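Local atomic coordinates of hypothetical protein aq_1447 (Aquifex aeolicus, PDB entry 1YVU), a protein that uses short single-stranded DNA guides to recognise complementary RNA targets and cleaves the RNA at a fixed distance from the guide's 5' end. Residues R133-K144 with H156-E167; E310-F318 with I613-S621. All coordinates share one frame; numbering follows the deposited sequence.

Contact 1. Residues R133-K144 with H156-E167; sequences RKIALIPEVNEK and HLDLKFRIQPFE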
loop_
_atom_site.group_PDB
_atom_site.type_symbol
_atom_site.label_atom_id
_atom_site.label_comp_id
_atom_site.label_asym_id
_atom_site.label_seq_id
_atom_site.Cartn_x
_atom_site.Cartn_y
_atom_site.Cartn_z
ATOM N N ARG A 133 16.577 -7.393 -23.525
ATOM C CA ARG A 133 15.265 -6.852 -23.095
ATOM C C ARG A 133 15.183 -5.302 -23.184
ATOM O O ARG A 133 16.178 -4.617 -22.979
ATOM C CB ARG A 133 14.985 -7.336 -21.661
ATOM C CG ARG A 133 13.571 -7.175 -21.101
ATOM C CD ARG A 133 13.446 -8.029 -19.834
ATOM N NE ARG A 133 12.306 -7.685 -18.982
ATOM C CZ ARG A 133 12.215 -7.977 -17.683
ATOM N NH1 ARG A 133 13.191 -8.623 -17.065
ATOM N NH2 ARG A 133 11.145 -7.611 -16.996
ATOM N N LYS A 134 13.987 -4.770 -23.458
ATOM C CA LYS A 134 13.725 -3.312 -23.602
ATOM C C LYS A 134 12.444 -2.890 -22.807
ATOM O O LYS A 134 11.353 -3.435 -23.013
ATOM C CB LYS A 134 13.582 -2.980 -25.106
ATOM C CG LYS A 134 13.912 -1.552 -25.550
ATOM C CD LYS A 134 13.729 -1.382 -27.086
ATOM C CE LYS A 134 13.896 0.087 -27.567
ATOM N NZ LYS A 134 13.575 0.317 -29.026
ATOM N N ILE A 135 12.602 -1.932 -21.887
ATOM C CA ILE A 135 11.517 -1.428 -21.008
ATOM C C ILE A 135 11.143 0.073 -21.246
ATOM O O ILE A 135 11.960 0.857 -21.751
ATOM C CB ILE A 135 11.915 -1.605 -19.481
ATOM C CG1 ILE A 135 12.391 -3.027 -19.184
ATOM C CG2 ILE A 135 10.730 -1.345 -18.567
ATOM C CD1 ILE A 135 12.991 -3.201 -17.802
ATOM N N ALA A 136 9.908 0.446 -20.874
ATOM C CA ALA A 136 9.371 1.817 -20.978
ATOM C C ALA A 136 8.717 2.215 -19.652
ATOM O O ALA A 136 8.117 1.385 -18.969
ATOM C CB ALA A 136 8.351 1.915 -22.104
ATOM N N LEU A 137 8.859 3.485 -19.288
ATOM C CA LEU A 137 8.303 4.034 -18.045
ATOM C C LEU A 137 7.052 4.821 -18.394
ATOM O O LEU A 137 7.079 6.042 -18.449
ATOM C CB LEU A 137 9.316 4.978 -17.381
ATOM C CG LEU A 137 10.727 4.476 -17.079
ATOM C CD1 LEU A 137 11.740 5.600 -17.275
ATOM C CD2 LEU A 137 10.790 3.888 -15.684
ATOM N N ILE A 138 5.949 4.119 -18.619
ATOM C CA ILE A 138 4.689 4.756 -18.996
ATOM C C ILE A 138 4.099 5.678 -17.921
ATOM O O ILE A 138 4.144 5.356 -16.750
ATOM C CB ILE A 138 3.692 3.679 -19.510
ATOM C CG1 ILE A 138 4.200 3.192 -20.870
ATOM C CG2 ILE A 138 2.239 4.229 -19.624
ATOM C CD1 ILE A 138 3.708 1.831 -21.278
ATOM N N PRO A 139 3.706 6.910 -18.304
ATOM C CA PRO A 139 3.121 7.864 -17.347
ATOM C C PRO A 139 1.648 7.609 -17.094
ATOM O O PRO A 139 0.871 7.352 -18.020
ATOM C CB PRO A 139 3.281 9.212 -18.043
ATOM C CG PRO A 139 4.293 8.964 -19.077
ATOM C CD PRO A 139 4.048 7.603 -19.556
ATOM N N GLU A 140 1.277 7.658 -15.825
ATOM C CA GLU A 140 -0.110 7.492 -15.429
ATOM C C GLU A 140 -0.477 8.741 -14.653
ATOM O O GLU A 140 0.310 9.270 -13.845
ATOM C CB GLU A 140 -0.340 6.212 -14.601
ATOM C CG GLU A 140 0.346 6.188 -13.230
ATOM C CD GLU A 140 0.333 4.836 -12.543
ATOM O OE1 GLU A 140 -0.579 4.026 -12.834
ATOM O OE2 GLU A 140 1.240 4.593 -11.703
ATOM N N VAL A 141 -1.627 9.281 -15.030
ATOM C CA VAL A 141 -2.153 10.475 -14.414
ATOM C C VAL A 141 -3.452 10.083 -13.719
ATOM O O VAL A 141 -4.465 9.789 -14.368
ATOM C CB VAL A 141 -2.393 11.617 -15.446
ATOM C CG1 VAL A 141 -2.090 12.951 -14.814
ATOM C CG2 VAL A 141 -1.542 11.427 -16.713
ATOM N N ASN A 142 -3.366 9.986 -12.396
ATOM C CA ASN A 142 -4.499 9.639 -11.559
ATOM C C ASN A 142 -5.058 10.877 -10.841
ATOM O O ASN A 142 -4.306 11.650 -10.230
ATOM C CB ASN A 142 -4.097 8.544 -10.561
ATOM C CG ASN A 142 -3.959 7.146 -11.215
ATOM O OD1 ASN A 142 -3.867 6.990 -12.446
ATOM N ND2 ASN A 142 -3.954 6.123 -10.372
ATOM N N GLU A 143 -6.360 11.109 -11.032
ATOM C CA GLU A 143 -7.102 12.230 -10.420
ATOM C C GLU A 143 -8.220 11.684 -9.544
ATOM O O GLU A 143 -8.973 10.787 -9.944
ATOM C CB GLU A 143 -7.804 13.142 -11.449
ATOM C CG GLU A 143 -7.014 13.603 -12.648
ATOM C CD GLU A 143 -6.893 12.538 -13.712
ATOM O OE1 GLU A 143 -7.701 11.582 -13.726
ATOM O OE2 GLU A 143 -5.977 12.662 -14.547
ATOM N N LYS A 144 -8.337 12.246 -8.357
ATOM C CA LYS A 144 -9.392 11.881 -7.432
ATOM C C LYS A 144 -9.872 13.193 -6.805
ATOM O O LYS A 144 -9.076 14.120 -6.613
ATOM C CB LYS A 144 -8.875 10.896 -6.384
ATOM C CG LYS A 144 -9.078 9.460 -6.784
ATOM C CD LYS A 144 -8.158 8.536 -6.045
ATOM C CE LYS A 144 -8.336 7.119 -6.554
ATOM N NZ LYS A 144 -7.104 6.305 -6.297
ATOM N N HIS A 156 -7.231 16.241 -6.420
ATOM C CA HIS A 156 -6.008 15.582 -6.057
ATOM C C HIS A 156 -5.510 15.071 -7.408
ATOM O O HIS A 156 -6.180 14.244 -8.057
ATOM C CB HIS A 156 -6.287 14.423 -5.108
ATOM C CG HIS A 156 -5.141 13.478 -4.949
ATOM N ND1 HIS A 156 -3.858 13.792 -5.344
ATOM C CD2 HIS A 156 -5.099 12.199 -4.506
ATOM C CE1 HIS A 156 -3.072 12.743 -5.168
ATOM N NE2 HIS A 156 -3.800 11.766 -4.658
ATOM N N LEU A 157 -4.357 15.603 -7.822
ATOM C CA LEU A 157 -3.747 15.224 -9.084
ATOM C C LEU A 157 -2.280 14.839 -8.951
ATOM O O LEU A 157 -1.465 15.592 -8.420
ATOM C CB LEU A 157 -3.939 16.346 -10.099
ATOM C CG LEU A 157 -3.333 16.341 -11.506
ATOM C CD1 LEU A 157 -3.505 15.041 -12.249
ATOM C CD2 LEU A 157 -4.016 17.443 -12.257
ATOM N N ASP A 158 -1.958 13.664 -9.472
ATOM C CA ASP A 158 -0.599 13.163 -9.426
ATOM C C ASP A 158 -0.190 12.590 -10.777
ATOM O O ASP A 158 -1.024 12.394 -11.673
ATOM C CB ASP A 158 -0.468 12.083 -8.334
ATOM C CG ASP A 158 0.893 12.099 -7.627
ATOM O OD1 ASP A 158 1.924 12.471 -8.245
ATOM O OD2 ASP A 158 0.911 11.731 -6.433
ATOM N N LEU A 159 1.117 12.330 -10.881
ATOM C CA LEU A 159 1.770 11.761 -12.052
ATOM C C LEU A 159 2.753 10.702 -11.583
ATOM O O LEU A 159 3.714 10.993 -10.868
ATOM C CB LEU A 159 2.515 12.845 -12.833
ATOM C CG LEU A 159 3.162 12.347 -14.116
ATOM C CD1 LEU A 159 2.127 12.199 -15.208
ATOM C CD2 LEU A 159 4.206 13.318 -14.530
ATOM N N LYS A 160 2.472 9.458 -11.927
ATOM C CA LYS A 160 3.359 8.373 -11.548
ATOM C C LYS A 160 3.851 7.668 -12.813
ATOM O O LYS A 160 3.372 7.977 -13.901
ATOM C CB LYS A 160 2.638 7.449 -10.553
ATOM C CG LYS A 160 2.392 8.152 -9.194
ATOM C CD LYS A 160 1.510 7.399 -8.196
ATOM C CE LYS A 160 1.308 8.262 -6.936
ATOM N NZ LYS A 160 0.522 7.606 -5.860
ATOM N N PHE A 161 4.885 6.832 -12.698
ATOM C CA PHE A 161 5.432 6.101 -13.854
ATOM C C PHE A 161 5.296 4.605 -13.730
ATOM O O PHE A 161 5.900 3.979 -12.868
ATOM C CB PHE A 161 6.897 6.457 -14.128
ATOM C CG PHE A 161 7.095 7.846 -14.652
ATOM C CD1 PHE A 161 7.390 8.903 -13.772
ATOM C CD2 PHE A 161 6.927 8.127 -16.022
ATOM C CE1 PHE A 161 7.505 10.229 -14.247
ATOM C CE2 PHE A 161 7.041 9.455 -16.509
ATOM C CZ PHE A 161 7.327 10.508 -15.615
ATOM N N ARG A 162 4.498 4.047 -14.626
ATOM C CA ARG A 162 4.212 2.624 -14.685
ATOM C C ARG A 162 5.323 1.971 -15.486
ATOM O O ARG A 162 5.552 2.337 -16.639
ATOM C CB ARG A 162 2.840 2.409 -15.361
ATOM C CG ARG A 162 2.271 1.018 -15.241
ATOM C CD ARG A 162 1.947 0.676 -13.807
ATOM N NE ARG A 162 0.591 1.044 -13.399
ATOM C CZ ARG A 162 0.129 0.968 -12.147
ATOM N NH1 ARG A 162 0.913 0.549 -11.150
ATOM N NH2 ARG A 162 -1.144 1.267 -11.899
ATOM N N ILE A 163 6.047 1.052 -14.847
ATOM C CA ILE A 163 7.161 0.350 -15.501
ATOM C C ILE A 163 6.582 -0.825 -16.272
ATOM O O ILE A 163 5.975 -1.721 -15.696
ATOM C CB ILE A 163 8.244 -0.134 -14.477
ATOM C CG1 ILE A 163 8.574 0.975 -13.456
ATOM C CG2 ILE A 163 9.531 -0.500 -15.216
ATOM C CD1 ILE A 163 9.403 0.518 -12.248
ATOM N N GLN A 164 6.739 -0.792 -17.589
ATOM C CA GLN A 164 6.186 -1.822 -18.452
ATOM C C GLN A 164 7.121 -2.204 -19.587
ATOM O O GLN A 164 7.830 -1.342 -20.082
ATOM C CB GLN A 164 4.865 -1.316 -19.057
ATOM C CG GLN A 164 3.630 -1.532 -18.187
ATOM C CD GLN A 164 2.371 -0.984 -18.793
ATOM O OE1 GLN A 164 2.264 -0.796 -19.999
ATOM N NE2 GLN A 164 1.396 -0.731 -17.952
ATOM N N PRO A 165 7.171 -3.505 -19.979
ATOM C CA PRO A 165 8.027 -3.979 -21.081
ATOM C C PRO A 165 7.357 -3.703 -22.432
ATOM O O PRO A 165 6.132 -3.588 -22.511
ATOM C CB PRO A 165 8.106 -5.494 -20.844
ATOM C CG PRO A 165 7.803 -5.648 -19.410
ATOM C CD PRO A 165 6.685 -4.676 -19.221
ATOM N N PHE A 166 8.168 -3.623 -23.484
ATOM C CA PHE A 166 7.679 -3.365 -24.837
ATOM C C PHE A 166 6.852 -4.544 -25.322
ATOM O O PHE A 166 5.817 -4.377 -25.985
ATOM C CB PHE A 166 8.870 -3.134 -25.780
ATOM C CG PHE A 166 9.305 -1.691 -25.874
ATOM C CD1 PHE A 166 9.975 -1.067 -24.801
ATOM C CD2 PHE A 166 9.025 -0.934 -27.035
ATOM C CE1 PHE A 166 10.365 0.308 -24.876
ATOM C CE2 PHE A 166 9.406 0.446 -27.136
ATOM C CZ PHE A 166 10.079 1.064 -26.046
ATOM N N GLU A 167 7.279 -5.723 -24.873
ATOM C CA GLU A 167 6.661 -6.990 -25.220
ATOM C C GLU A 167 5.360 -7.167 -24.491
ATOM O O GLU A 167 5.209 -6.775 -23.337
ATOM C CB GLU A 167 7.580 -8.161 -24.867
ATOM C CG GLU A 167 9.053 -8.023 -25.287
ATOM C CD GLU A 167 9.978 -7.889 -24.091
ATOM O OE1 GLU A 167 10.086 -8.864 -23.318
ATOM O OE2 GLU A 167 10.592 -6.815 -23.916
#
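Glu-140 faces Lys-160 in a hydrogen-bonded pair and reaches diagonally to Arg-162, two residues further along the opposite strand. Its CB lies near the carbonyl of Lys-160. With chi1 at 66°, Glu-140 CG stands between the backbone N and the carbonyl carbon and passes close to Lys-160 CB (3.7 Å). The extended chain then carries Glu-140 CD to the guanidinium, 3.9 Å from Arg-162 CZ. Glu-140 OE1 forms the salt bridge with Arg-162 NH2 at 3.0 Å, whereas Glu-140 OE2 rests beside Lys-160 CB. The carboxylate sits over one face of the guanidinium, the two planes 71° apart, so the ion pair is not the flat, two-pronged kind. Strands 134-147 and 153-165 form a long antiparallel hairpin of linker L1. Ala-136 and Gln-164 exchange two backbone bonds, each 2.9 Å between N of one residue and O of the other. On the face bearing Pro-139 and Phe-161, Pro-139 CG approaches Phe-161 CE2 (3.8 Å), and Val-141 CG1 meets Leu-157 CD1 at 3.6 Å. Helices 110-126 and 280-299 pack against this apolar face. Near the open end of the hairpin, Lys-134 lays its CD over one face of the Phe-166 ring, and its NZ makes an off-centre cation-pi contact 5.0 Å from the ring centroid.

Contact 2. Residues E310-F318 with I613-S621; sequences ERAKGKLNF and IKGYFYKLS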
loop_
_atom_site.group_PDB
_atom_site.type_symbol
_atom_site.label_atom_id
_atom_site.label_comp_id
_atom_site.label_asym_id
_atom_site.label_seq_id
_atom_site.Cartn_x
_atom_site.Cartn_y
_atom_site.Cartn_z
ATOM N N GLU A 310 -2.791 23.611 -2.282
ATOM C CA GLU A 310 -3.325 23.847 -0.958
ATOM C C GLU A 310 -2.161 23.623 -0.014
ATOM O O GLU A 310 -1.391 22.665 -0.164
ATOM C CB GLU A 310 -4.496 22.923 -0.638
ATOM C CG GLU A 310 -5.768 23.163 -1.473
ATOM C CD GLU A 310 -6.487 24.502 -1.202
ATOM O OE1 GLU A 310 -7.005 24.693 -0.068
ATOM O OE2 GLU A 310 -6.561 25.343 -2.145
ATOM N N ARG A 311 -1.952 24.601 0.862
ATOM C CA ARG A 311 -0.872 24.551 1.832
ATOM C C ARG A 311 -1.290 23.764 3.046
ATOM O O ARG A 311 -2.471 23.752 3.397
ATOM C CB ARG A 311 -0.467 25.964 2.238
ATOM C CG ARG A 311 0.438 26.645 1.225
ATOM C CD ARG A 311 -0.204 27.843 0.521
ATOM N NE ARG A 311 0.109 27.868 -0.913
ATOM C CZ ARG A 311 0.982 28.683 -1.505
ATOM N NH1 ARG A 311 1.675 29.582 -0.806
ATOM N NH2 ARG A 311 1.184 28.568 -2.817
ATOM N N ALA A 312 -0.317 23.103 3.668
ATOM C CA ALA A 312 -0.539 22.307 4.884
ATOM C C ALA A 312 -0.922 23.197 6.047
ATOM O O ALA A 312 -0.628 24.390 6.026
ATOM C CB ALA A 312 0.711 21.543 5.241
ATOM N N LYS A 313 -1.580 22.635 7.051
ATOM C CA LYS A 313 -1.958 23.436 8.205
ATOM C C LYS A 313 -0.782 23.740 9.139
ATOM O O LYS A 313 -0.571 24.900 9.484
ATOM C CB LYS A 313 -3.107 22.799 8.951
ATOM C CG LYS A 313 -4.421 22.846 8.176
ATOM C CD LYS A 313 -5.563 22.119 8.912
ATOM C CE LYS A 313 -5.928 22.740 10.265
ATOM N NZ LYS A 313 -6.965 21.921 10.956
ATOM N N GLY A 314 0.003 22.723 9.498
ATOM C CA GLY A 314 1.153 22.937 10.368
ATOM C C GLY A 314 1.880 21.698 10.868
ATOM O O GLY A 314 1.789 20.627 10.279
ATOM N N LYS A 315 2.671 21.860 11.923
ATOM C CA LYS A 315 3.366 20.728 12.497
ATOM C C LYS A 315 2.587 20.332 13.747
ATOM O O LYS A 315 2.127 21.180 14.513
ATOM C CB LYS A 315 4.826 21.036 12.837
ATOM C CG LYS A 315 5.593 19.755 13.099
ATOM C CD LYS A 315 6.907 19.924 13.823
ATOM C CE LYS A 315 7.294 18.573 14.454
ATOM N NZ LYS A 315 8.711 18.452 14.925
ATOM N N LEU A 316 2.364 19.034 13.880
ATOM C CA LEU A 316 1.659 18.475 15.013
ATOM C C LEU A 316 2.724 17.914 15.938
ATOM O O LEU A 316 3.476 17.026 15.565
ATOM C CB LEU A 316 0.729 17.361 14.526
ATOM C CG LEU A 316 -0.522 17.015 15.327
ATOM C CD1 LEU A 316 -1.504 18.176 15.370
ATOM C CD2 LEU A 316 -1.161 15.856 14.665
ATOM N N ASN A 317 2.867 18.507 17.114
ATOM C CA ASN A 317 3.846 18.000 18.062
ATOM C C ASN A 317 3.280 16.732 18.649
ATOM O O ASN A 317 2.059 16.505 18.689
ATOM C CB ASN A 317 4.205 19.018 19.154
ATOM C CG ASN A 317 5.097 20.145 18.629
ATOM O OD1 ASN A 317 6.271 19.932 18.309
ATOM N ND2 ASN A 317 4.532 21.349 18.526
ATOM N N PHE A 318 4.198 15.844 18.957
ATOM C CA PHE A 318 3.850 14.570 19.517
ATOM C C PHE A 318 4.819 14.296 20.651
ATOM O O PHE A 318 5.870 14.940 20.719
ATOM C CB PHE A 318 3.911 13.500 18.424
ATOM C CG PHE A 318 5.240 13.420 17.698
ATOM C CD1 PHE A 318 6.237 12.509 18.116
ATOM C CD2 PHE A 318 5.496 14.226 16.580
ATOM C CE1 PHE A 318 7.467 12.405 17.428
ATOM C CE2 PHE A 318 6.724 14.125 15.890
ATOM C CZ PHE A 318 7.707 13.211 16.326
ATOM N N ILE A 613 9.902 17.641 7.861
ATOM C CA ILE A 613 8.479 17.528 7.641
ATOM C C ILE A 613 7.656 16.602 8.582
ATOM O O ILE A 613 6.420 16.719 8.645
ATOM C CB ILE A 613 8.307 17.306 6.083
ATOM C CG1 ILE A 613 8.558 18.643 5.392
ATOM C CG2 ILE A 613 6.953 16.830 5.657
ATOM C CD1 ILE A 613 9.018 18.537 3.991
ATOM N N LYS A 614 8.328 15.768 9.388
ATOM C CA LYS A 614 7.609 14.872 10.306
ATOM C C LYS A 614 6.683 15.667 11.213
ATOM O O LYS A 614 7.158 16.517 11.979
ATOM C CB LYS A 614 8.558 14.028 11.165
ATOM C CG LYS A 614 7.846 13.110 12.135
ATOM C CD LYS A 614 8.753 12.123 12.784
ATOM C CE LYS A 614 7.937 11.088 13.562
ATOM N NZ LYS A 614 8.707 10.008 14.235
ATOM N N GLY A 615 5.379 15.406 11.038
ATOM C CA GLY A 615 4.307 16.045 11.799
ATOM C C GLY A 615 3.423 16.946 10.940
ATOM O O GLY A 615 2.356 17.410 11.369
ATOM N N TYR A 616 3.860 17.170 9.704
ATOM C CA TYR A 616 3.120 18.001 8.781
ATOM C C TYR A 616 1.791 17.412 8.373
ATOM O O TYR A 616 1.705 16.206 8.112
ATOM C CB TYR A 616 3.965 18.292 7.565
ATOM C CG TYR A 616 4.933 19.422 7.779
ATOM C CD1 TYR A 616 5.626 19.597 9.020
ATOM C CD2 TYR A 616 5.176 20.331 6.747
ATOM C CE1 TYR A 616 6.551 20.667 9.210
ATOM C CE2 TYR A 616 6.091 21.405 6.910
ATOM C CZ TYR A 616 6.774 21.575 8.137
ATOM O OH TYR A 616 7.626 22.664 8.239
ATOM N N PHE A 617 0.773 18.280 8.281
ATOM C CA PHE A 617 -0.584 17.851 7.944
ATOM C C PHE A 617 -1.546 18.751 7.174
ATOM O O PHE A 617 -1.491 19.971 7.259
ATOM C CB PHE A 617 -1.289 17.360 9.219
ATOM C CG PHE A 617 -1.689 18.460 10.207
ATOM C CD1 PHE A 617 -3.051 18.733 10.443
ATOM C CD2 PHE A 617 -0.717 19.153 10.960
ATOM C CE1 PHE A 617 -3.455 19.677 11.412
ATOM C CE2 PHE A 617 -1.097 20.108 11.944
ATOM C CZ PHE A 617 -2.478 20.369 12.170
ATOM N N TYR A 618 -2.468 18.113 6.461
ATOM C CA TYR A 618 -3.535 18.802 5.735
ATOM C C TYR A 618 -4.729 18.018 6.244
ATOM O O TYR A 618 -4.677 16.791 6.279
ATOM C CB TYR A 618 -3.426 18.687 4.188
ATOM C CG TYR A 618 -4.470 19.549 3.469
ATOM C CD1 TYR A 618 -4.193 20.895 3.158
ATOM C CD2 TYR A 618 -5.793 19.090 3.270
ATOM C CE1 TYR A 618 -5.204 21.778 2.690
ATOM C CE2 TYR A 618 -6.822 19.967 2.810
ATOM C CZ TYR A 618 -6.518 21.311 2.524
ATOM O OH TYR A 618 -7.512 22.166 2.087
ATOM N N LYS A 619 -5.791 18.714 6.637
ATOM C CA LYS A 619 -6.971 18.025 7.152
ATOM C C LYS A 619 -8.156 18.036 6.170
ATOM O O LYS A 619 -8.430 19.040 5.505
ATOM C CB LYS A 619 -7.347 18.590 8.530
ATOM C CG LYS A 619 -8.350 17.760 9.333
ATOM C CD LYS A 619 -8.565 18.349 10.734
ATOM C CE LYS A 619 -9.619 17.554 11.480
ATOM N NZ LYS A 619 -10.822 18.329 11.998
ATOM N N LEU A 620 -8.781 16.862 6.027
ATOM C CA LEU A 620 -9.940 16.654 5.159
ATOM C C LEU A 620 -11.269 16.591 5.938
ATOM O O LEU A 620 -11.302 16.847 7.153
ATOM C CB LEU A 620 -9.738 15.415 4.291
ATOM C CG LEU A 620 -8.504 15.521 3.399
ATOM C CD1 LEU A 620 -8.119 14.177 2.827
ATOM C CD2 LEU A 620 -8.768 16.551 2.306
ATOM N N SER A 621 -12.350 16.251 5.233
ATOM C CA SER A 621 -13.702 16.220 5.793
ATOM C C SER A 621 -14.045 15.262 6.920
ATOM O O SER A 621 -14.066 15.673 8.085
ATOM C CB SER A 621 -14.743 16.100 4.673
ATOM O OG SER A 621 -14.471 15.004 3.811
#
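A chi1 of 73° tucks Phe-617 CG in over its own backbone, flanked by N and C, and lays the ring against Lys-313 and Leu-316, while Tyr-618, with CG anti to the backbone N (chi1 -174°), brings its ring alongside Glu-310. Lys-313 CB lies over one face of the Phe-617 ring, a CH-pi contact 4.2 Å from the centroid, and Leu-316 CD1 touches Phe-617 CE2 at 4.0 Å. The Tyr-618 ring presents its edge to Arg-311 O; beyond it, the hydroxyl makes a weak hydrogen bond to Glu-310 OE1. Backbone bonds fix the alignment: Lys-313 N to Phe-617 O (2.7 Å), and Leu-316 N to Gly-615 O (3.0 Å), where the donor stands above the carbonyl plane. Gly-615 belongs to a type II turn, closed by Tyr-616 N bonding to Ile-613 O. At the far end, Lys-614 runs its extended chain past Phe-318, with Lys-614 CE 3.5 Å from Phe-318 CZ, before NZ bonds to Thr-663. Linker L2 is thus paired with the PIWI box: strand 310-315 lies between strands 6-7 and 616-619, strand 624-627 follows next to 616-619, and Leu-316 and Phe-318 rest on helix 652-661.

Overall arrangement
Contact 1 is a hairpin within linker L1, whereas contact 2 fastens linker L2 to the PIWI domain across almost 300 residues of sequence. Their centres are about 29 Å apart and their nearest atoms about 8 Å, so they do not touch directly. The closed end of the hairpin connects them: Glu-149 forms a salt bridge with Lys-313, and Lys-147 shares a backbone hydrogen bond with Ser-621. The N-terminal region also spans both, since strand 9-14 adjoins strand 153-165 and strand 6-7 adjoins strand 310-315. Both contacts lie away from the calcium site at Asp-502 and Asp-683, joining the PAZ lobe internally and to the PIWI lobe.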